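Local coordinates for protein TRAS1 ORF2p (Bombyx mori, PDB 1WDU) that carries, in this N-terminal part, the endonuclease domain of a telomere-specific non-LTR retrotransposon and probably cuts target DNA for its insertion, at residues L32-E36 against L229-D233; G152-K158 against Y203-V209. The protein carries 1 engineered substitution. All coordinates share one frame; numbering follows the deposited sequence.

Interaction 1 (L32-E36 against L229-D233); sequences LATAE and LVSSD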
loop_
_atom_site.group_PDB
_atom_site.type_symbol
_atom_site.label_atom_id
_atom_site.label_comp_id
_atom_site.label_asym_id
_atom_site.label_seq_id
_atom_site.Cartn_x
_atom_site.Cartn_y
_atom_site.Cartn_z
ATOM N N LEU A 32 18.577 0.819 5.942
ATOM C CA LEU A 32 18.216 0.543 7.326
ATOM C C LEU A 32 16.715 0.315 7.504
ATOM O O LEU A 32 16.289 -0.596 8.231
ATOM C CB LEU A 32 18.666 1.709 8.218
ATOM C CG LEU A 32 18.435 3.131 7.677
ATOM C CD1 LEU A 32 18.510 4.126 8.828
ATOM C CD2 LEU A 32 19.474 3.475 6.594
ATOM N N ALA A 33 15.921 1.150 6.838
ATOM C CA ALA A 33 14.472 1.061 6.917
ATOM C C ALA A 33 13.976 -0.297 6.433
ATOM O O ALA A 33 13.060 -0.869 7.024
ATOM C CB ALA A 33 13.827 2.185 6.093
ATOM N N THR A 34 14.580 -0.824 5.373
ATOM C CA THR A 34 14.139 -2.117 4.861
ATOM C C THR A 34 14.550 -3.243 5.807
ATOM O O THR A 34 13.949 -4.315 5.805
ATOM C CB THR A 34 14.679 -2.404 3.432
ATOM O OG1 THR A 34 15.793 -3.297 3.507
ATOM C CG2 THR A 34 15.088 -1.107 2.735
ATOM N N ALA A 35 15.572 -2.991 6.621
ATOM C CA ALA A 35 16.024 -3.972 7.600
ATOM C C ALA A 35 14.961 -3.965 8.700
ATOM O O ALA A 35 14.497 -5.014 9.151
ATOM C CB ALA A 35 17.378 -3.563 8.165
ATOM N N GLU A 36 14.572 -2.760 9.112
ATOM C CA GLU A 36 13.554 -2.589 10.143
ATOM C C GLU A 36 12.257 -3.240 9.683
ATOM O O GLU A 36 11.583 -3.914 10.461
ATOM C CB GLU A 36 13.305 -1.105 10.405
ATOM C CG GLU A 36 14.451 -0.376 11.069
ATOM C CD GLU A 36 14.251 1.131 11.049
ATOM O OE1 GLU A 36 14.639 1.770 10.039
ATOM O OE2 GLU A 36 13.692 1.673 12.031
ATOM N N LEU A 229 7.081 2.129 12.773
ATOM C CA LEU A 229 7.303 0.797 12.210
ATOM C C LEU A 229 8.620 0.855 11.442
ATOM O O LEU A 229 9.149 -0.167 11.000
ATOM C CB LEU A 229 6.167 0.415 11.251
ATOM C CG LEU A 229 6.183 -0.979 10.603
ATOM C CD1 LEU A 229 5.914 -2.047 11.652
ATOM C CD2 LEU A 229 5.127 -1.047 9.512
ATOM N N VAL A 230 9.139 2.072 11.293
ATOM C CA VAL A 230 10.390 2.317 10.588
ATOM C C VAL A 230 11.033 3.626 11.055
ATOM O O VAL A 230 10.649 4.197 12.079
ATOM C CB VAL A 230 10.166 2.391 9.052
ATOM C CG1 VAL A 230 9.831 1.011 8.499
ATOM C CG2 VAL A 230 9.043 3.365 8.736
ATOM N N SER A 231 12.018 4.089 10.294
ATOM C CA SER A 231 12.728 5.325 10.601
ATOM C C SER A 231 13.182 5.967 9.292
ATOM O O SER A 231 14.365 5.922 8.942
ATOM C CB SER A 231 13.949 5.034 11.475
ATOM O OG SER A 231 14.936 4.324 10.744
ATOM N N SER A 232 12.234 6.553 8.568
ATOM C CA SER A 232 12.531 7.201 7.298
ATOM C C SER A 232 11.500 8.290 7.023
ATOM O O SER A 232 10.909 8.342 5.942
ATOM C CB SER A 232 12.521 6.171 6.157
ATOM O OG SER A 232 11.217 5.668 5.914
ATOM N N ASP A 233 11.286 9.153 8.012
ATOM C CA ASP A 233 10.326 10.249 7.896
ATOM C C ASP A 233 8.893 9.761 7.721
ATOM O O ASP A 233 7.946 10.502 7.976
ATOM C CB ASP A 233 10.692 11.167 6.727
ATOM C CG ASP A 233 11.918 12.012 7.008
ATOM O OD1 ASP A 233 12.280 12.829 6.134
ATOM O OD2 ASP A 233 12.515 11.861 8.099
#
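The carboxylate of E36 closes on the hydroxyl of S231. This contact joins helix 31-44 to the loop between strands 220-225 and 237-241 in the four-layered alpha/beta sandwich of a DNase I-like endonuclease. CG of E36 sits beside the backbone N (chi1 -69°), and the chain runs extended beyond it, so the acid reaches from the helix to the loop. S231 OG donates a hydrogen bond to E36 OE1 over 2.7 Å. It arrives on the syn side, 20° out of the carboxylate plane. The other oxygen, OE2, stands 3.4 Å from S231 CB. It is equally near S231 N, but the angle is too poor for a hydrogen bond there.

One turn back on the helix, L32 brings CD1 toward the hydroxyl from a second side, 4.1 Å from S231 OG. Next to this polar link the packing is apolar: A33 CB meets the CB of S232 at 4.2 Å. Other bonds hold the loop: K30 NZ binds S231 O, and S232 OG makes weak bonds to the carbonyls of N26 and L27. L229 packs further along the same helix, on E40 and R44. V230 turns a methyl toward the helix backbone, with CG1 4.0 Å from A33 O.

Interaction 2 (G152-K158 against Y203-V209); sequences GGDANAK and YQSRVDV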
loop_
_atom_site.group_PDB
_atom_site.type_symbol
_atom_site.label_atom_id
_atom_site.label_comp_id
_atom_site.label_asym_id
_atom_site.label_seq_id
_atom_site.Cartn_x
_atom_site.Cartn_y
_atom_site.Cartn_z
ATOM N N GLY A 152 -2.763 0.289 -1.366
ATOM C CA GLY A 152 -2.018 0.903 -0.287
ATOM C C GLY A 152 -0.780 1.580 -0.834
ATOM O O GLY A 152 -0.061 1.010 -1.667
ATOM N N GLY A 153 -0.533 2.802 -0.382
ATOM C CA GLY A 153 0.641 3.507 -0.834
ATOM C C GLY A 153 0.723 4.947 -0.376
ATOM O O GLY A 153 -0.028 5.391 0.494
ATOM N N ASP A 154 1.664 5.665 -0.981
ATOM C CA ASP A 154 1.899 7.065 -0.700
ATOM C C ASP A 154 1.309 7.849 -1.867
ATOM O O ASP A 154 1.800 7.765 -2.985
ATOM C CB ASP A 154 3.409 7.329 -0.599
ATOM C CG ASP A 154 3.732 8.767 -0.249
ATOM O OD1 ASP A 154 2.795 9.583 -0.122
ATOM O OD2 ASP A 154 4.931 9.084 -0.102
ATOM N N ALA A 155 0.253 8.604 -1.605
ATOM C CA ALA A 155 -0.390 9.394 -2.644
ATOM C C ALA A 155 0.146 10.816 -2.719
ATOM O O ALA A 155 -0.149 11.539 -3.677
ATOM C CB ALA A 155 -1.890 9.435 -2.399
ATOM N N ASN A 156 0.938 11.215 -1.723
ATOM C CA ASN A 156 1.456 12.579 -1.675
ATOM C C ASN A 156 0.288 13.515 -1.992
ATOM O O ASN A 156 0.389 14.385 -2.854
ATOM C CB ASN A 156 2.570 12.785 -2.708
ATOM C CG ASN A 156 3.922 12.323 -2.211
ATOM O OD1 ASN A 156 4.511 11.387 -2.755
ATOM N ND2 ASN A 156 4.423 12.979 -1.173
ATOM N N ALA A 157 -0.830 13.298 -1.311
ATOM C CA ALA A 157 -2.042 14.093 -1.509
ATOM C C ALA A 157 -2.728 14.197 -0.158
ATOM O O ALA A 157 -2.754 13.235 0.615
ATOM C CB ALA A 157 -2.975 13.414 -2.526
ATOM N N LYS A 158 -3.300 15.357 0.117
ATOM C CA LYS A 158 -3.936 15.582 1.402
ATOM C C LYS A 158 -5.438 15.623 1.348
ATOM O O LYS A 158 -6.022 16.206 0.439
ATOM C CB LYS A 158 -3.419 16.892 2.008
ATOM C CG LYS A 158 -1.905 16.989 2.061
ATOM C CD LYS A 158 -1.436 18.208 2.842
ATOM C CE LYS A 158 0.079 18.189 3.017
ATOM N NZ LYS A 158 0.541 19.188 4.033
ATOM N N TYR A 203 7.800 19.095 10.789
ATOM C CA TYR A 203 6.755 19.025 9.770
ATOM C C TYR A 203 6.111 17.645 9.718
ATOM O O TYR A 203 6.777 16.655 9.424
ATOM C CB TYR A 203 7.336 19.359 8.397
ATOM C CG TYR A 203 6.402 19.055 7.247
ATOM C CD1 TYR A 203 5.180 19.717 7.117
ATOM C CD2 TYR A 203 6.741 18.104 6.283
ATOM C CE1 TYR A 203 4.319 19.440 6.054
ATOM C CE2 TYR A 203 5.888 17.818 5.217
ATOM C CZ TYR A 203 4.682 18.489 5.108
ATOM O OH TYR A 203 3.842 18.215 4.050
ATOM N N GLN A 204 4.812 17.587 9.995
ATOM C CA GLN A 204 4.083 16.325 9.974
ATOM C C GLN A 204 2.929 16.367 8.972
ATOM O O GLN A 204 2.395 17.437 8.669
ATOM C CB GLN A 204 3.543 16.005 11.369
ATOM C CG GLN A 204 4.606 16.008 12.459
ATOM C CD GLN A 204 4.077 15.505 13.792
ATOM O OE1 GLN A 204 3.107 16.040 14.329
ATOM N NE2 GLN A 204 4.716 14.470 14.331
ATOM N N SER A 205 2.546 15.197 8.461
ATOM C CA SER A 205 1.459 15.103 7.490
ATOM C C SER A 205 0.967 13.673 7.313
ATOM O O SER A 205 1.611 12.720 7.751
ATOM C CB SER A 205 1.921 15.634 6.129
ATOM O OG SER A 205 2.889 14.772 5.552
ATOM N N ARG A 206 -0.183 13.533 6.668
ATOM C CA ARG A 206 -0.759 12.222 6.393
ATOM C C ARG A 206 -1.023 12.185 4.894
ATOM O O ARG A 206 -2.040 12.693 4.424
ATOM C CB ARG A 206 -2.071 12.013 7.174
ATOM C CG ARG A 206 -1.885 11.585 8.632
ATOM C CD ARG A 206 -3.205 11.582 9.424
ATOM N NE ARG A 206 -4.142 10.524 9.037
ATOM C CZ ARG A 206 -4.187 9.307 9.583
ATOM N NH1 ARG A 206 -3.344 8.967 10.553
ATOM N NH2 ARG A 206 -5.094 8.427 9.173
ATOM N N VAL A 207 -0.091 11.599 4.148
ATOM C CA VAL A 207 -0.221 11.513 2.699
ATOM C C VAL A 207 -0.327 10.069 2.208
ATOM O O VAL A 207 -0.468 9.821 1.006
ATOM C CB VAL A 207 0.963 12.227 1.989
ATOM C CG1 VAL A 207 0.931 13.714 2.304
ATOM C CG2 VAL A 207 2.290 11.633 2.431
ATOM N N ASP A 208 -0.272 9.122 3.141
ATOM C CA ASP A 208 -0.384 7.705 2.805
ATOM C C ASP A 208 -1.845 7.259 2.931
ATOM O O ASP A 208 -2.504 7.532 3.932
ATOM C CB ASP A 208 0.502 6.866 3.730
ATOM C CG ASP A 208 1.971 7.231 3.617
ATOM O OD1 ASP A 208 2.438 8.087 4.406
ATOM O OD2 ASP A 208 2.661 6.672 2.730
ATOM N N VAL A 209 -2.353 6.573 1.917
ATOM C CA VAL A 209 -3.743 6.136 1.944
ATOM C C VAL A 209 -3.884 4.648 1.652
ATOM O O VAL A 209 -3.075 4.060 0.926
ATOM C CB VAL A 209 -4.622 6.924 0.904
ATOM C CG1 VAL A 209 -6.084 6.894 1.329
ATOM C CG2 VAL A 209 -4.144 8.364 0.778
#
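With CG opposite its backbone N (chi1 -178°), the D154 carboxylate leans forward toward N156 and lies alongside V207, the two side chains pointing the same way. V207 sets CG2 between its backbone N and carbonyl carbon, and this methyl comes within 3.3 Å of D154 OD1. The same OD1 accepts N156 N at 2.9 Å, from above the carboxylate plane by 38°. This is an Asx turn. Carbonyl V207 O takes A155 N at 3.0 Å and, weakly, N156 N as well.

The chain turns here at the end of an antiparallel pairing of strands 149-154 and 204-212. G153 and V209 form a hydrogen-bonded pair: G153 N reaches V209 O at 3.1 Å, and V209 N reaches G153 O at 3.0 Å. D154 and D208 follow as a non-hydrogen-bonded pair. The run from G153 to N156 fits the GDxN signature of DNase I-like nucleases, consistent with a place in the active-site cleft. D154 OD2 bonds weakly to N26 and lies near a phosphate ion that probably came from the crystallisation liquor. Replacing D154 by an alanine would remove OD1 and OD2, and is likely to leave N156 N without its Asx-turn acceptor and N26 without its weak partner.

D208 OD2 comes 4.1 Å from D154 OD1, with the carboxylate planes 39° apart, while D208 OD1 is held by T193. A155 CB packs on V209 CG2 at 4.0 Å. At the far end, K158 extends NZ to the edge of the poorly ordered Y203 ring, and NZ bonds weakly to Y203 OH.

How the interactions relate
From the N terminus, strand 20-26 leads into helix 31-44, which holds the first half of interaction 1. The chain then adds three more strands of the six-stranded sheet and three of the seven-stranded one before 152-158. It passes through helix 169-181 and returns as 203-209, closing the shorter loop of interaction 2. The second half of interaction 1, 229-233, comes later, so the longer loop encloses the shorter. Interaction 2 pairs strands within the seven-stranded sheet. Interaction 1 ties a helix to a loop beside strands 220-225 and 237-241 of the six-stranded sheet. The centres are about 17 Å apart and the two do not touch. N26, at the end of strand 20-26, reaches both.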